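PDB 3M0G: farnesyl diphosphate synthase from Rhodobacter capsulatus, which probably catalyses the magnesium-dependent condensation of farnesyl diphosphate with isopentenyl diphosphate to give geranylgeranyl diphosphate, a precursor of carotenoids. Local coordinates for residues His56-Met60 against Ala61-Pro65. Residues are numbered along the deposited sequence; the frame is centred on the assembly and turned at random.
Sequences HGISM and AQAMP. Unlike the reference sequence in segment 61-65: Ala61 (reference Glu).
A serine N-cap opens helix 60-81: Ser59 OG accepts from Gln62 N at 2.9 Å, a nearly straight bond with an N-H...O angle of 166°. The first torsion of Ser59 (chi1 82°) holds OG between its own backbone N and carbonyl carbon, placing it in front of Gln62 N. The same residue supplies the first main-chain bond of the helix, Ala63 N to Ser59 O at 3.0 Å. Ser59 N is in turn tied to the Gln62 side chain through a water, which accepts from that N at 2.7 Å and donates to Gln62 OE1 at 2.8 Å.

Directly before the cap, Ile58 adds a van der Waals contact. Its CG2 lies against CG and CD of Gln62, 3.6 Å from Gln62 CD, and the two side chains cross at about a right angle. Gln62 is extended, with CG anti to its N (chi1 -180°), which carries the amide past this methyl; its NE2 also makes a weak hydrogen bond to Leu127 O. Were Gln62 cut back to an alanine, the water that bridges to Ser59 N would probably lose its OE1 acceptor, and Ile58 CG2 the chain packed against it.

One turn apart on another side of the helix, Met60 and Met64, both selenomethionines, run alongside each other in the same direction, with Met60 CG 3.8 Å from Met64 CE; both side chains reach Ala13 of helix 3-23. Upstream, Gly57, with positive phi, is the C-prime residue of the Schellman motif closing helix 44-55. A Schellman stop followed within two residues by a serine N-cap marks a short helix-to-helix connection, here within the largely helical fold of the FPP/GGPP synthase family.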
loop_
_atom_site.group_PDB
_atom_site.type_symbol
_atom_site.label_atom_id
_atom_site.label_comp_id
_atom_site.label_asym_id
_atom_site.label_seq_id
_atom_site.Cartn_x
_atom_site.Cartn_y
_atom_site.Cartn_z
ATOM N N HIS B 56 8.964 26.069 3.647
ATOM C CA HIS B 56 9.503 25.800 4.978
ATOM C C HIS B 56 11.024 25.690 4.958
ATOM O O HIS B 56 11.642 25.140 5.885
ATOM C CB HIS B 56 8.831 24.547 5.548
ATOM C CG HIS B 56 7.383 24.745 5.858
ATOM N ND1 HIS B 56 6.390 24.580 4.918
ATOM C CD2 HIS B 56 6.761 25.134 6.995
ATOM C CE1 HIS B 56 5.218 24.844 5.465
ATOM N NE2 HIS B 56 5.416 25.189 6.724
ATOM N N GLY B 57 11.621 26.228 3.897
ATOM C CA GLY B 57 13.076 26.310 3.747
ATOM C C GLY B 57 13.785 24.994 3.507
ATOM O O GLY B 57 14.999 24.896 3.703
ATOM N N ILE B 58 13.025 23.978 3.095
ATOM C CA ILE B 58 13.554 22.632 2.875
ATOM C C ILE B 58 13.885 22.432 1.392
ATOM O O ILE B 58 13.078 22.780 0.523
ATOM C CB ILE B 58 12.550 21.551 3.394
ATOM C CG1 ILE B 58 12.485 21.587 4.932
ATOM C CG2 ILE B 58 12.915 20.137 2.888
ATOM C CD1 ILE B 58 11.434 20.672 5.539
ATOM N N SER B 59 15.076 21.879 1.122
ATOM C CA SER B 59 15.568 21.671 -0.247
ATOM C C SER B 59 14.747 20.669 -1.048
ATOM O O SER B 59 14.030 19.858 -0.480
ATOM C CB SER B 59 17.048 21.250 -0.244
ATOM O OG SER B 59 17.217 19.860 0.007
HETATM N N MSE B 60 14.855 20.733 -2.371
HETATM C CA MSE B 60 14.227 19.731 -3.234
HETATM C C MSE B 60 14.817 18.336 -3.006
HETATM O O MSE B 60 14.085 17.355 -2.935
HETATM C CB MSE B 60 14.348 20.129 -4.703
HETATM C CG MSE B 60 13.752 19.118 -5.663
HETATM SE SE MSE B 60 13.484 19.849 -7.449
HETATM C CE MSE B 60 15.341 19.916 -8.058
ATOM N N ALA B 61 16.139 18.260 -2.892
ATOM C CA ALA B 61 16.840 17.010 -2.585
ATOM C C ALA B 61 16.360 16.352 -1.277
ATOM O O ALA B 61 16.131 15.128 -1.231
ATOM C CB ALA B 61 18.348 17.238 -2.557
ATOM N N GLN B 62 16.183 17.151 -0.226
ATOM C CA GLN B 62 15.586 16.627 1.008
ATOM C C GLN B 62 14.109 16.241 0.818
ATOM O O GLN B 62 13.642 15.264 1.407
ATOM C CB GLN B 62 15.749 17.607 2.169
ATOM C CG GLN B 62 15.149 17.116 3.485
ATOM C CD GLN B 62 15.360 18.073 4.637
ATOM O OE1 GLN B 62 16.270 18.911 4.620
ATOM N NE2 GLN B 62 14.521 17.955 5.648
ATOM N N ALA B 63 13.386 17.002 -0.002
ATOM C CA ALA B 63 11.940 16.736 -0.247
ATOM C C ALA B 63 11.646 15.632 -1.259
ATOM O O ALA B 63 10.518 15.121 -1.316
ATOM C CB ALA B 63 11.238 18.019 -0.693
HETATM N N MSE B 64 12.643 15.265 -2.061
HETATM C CA MSE B 64 12.410 14.389 -3.223
HETATM C C MSE B 64 11.738 13.027 -2.926
HETATM O O MSE B 64 10.798 12.631 -3.653
HETATM C CB MSE B 64 13.689 14.188 -4.031
HETATM C CG MSE B 64 13.502 13.284 -5.232
HETATM SE SE MSE B 64 12.317 14.114 -6.535
HETATM C CE MSE B 64 13.457 15.584 -7.014
ATOM N N PRO B 65 12.208 12.301 -1.880
ATOM C CA PRO B 65 11.543 11.027 -1.592
ATOM C C PRO B 65 10.043 11.183 -1.327
ATOM O O PRO B 65 9.284 10.282 -1.640
ATOM C CB PRO B 65 12.262 10.520 -0.337
ATOM C CG PRO B 65 13.603 11.211 -0.380
ATOM C CD PRO B 65 13.328 12.553 -0.953
HETATM O O HOH W 1 16.860 21.098 2.941
#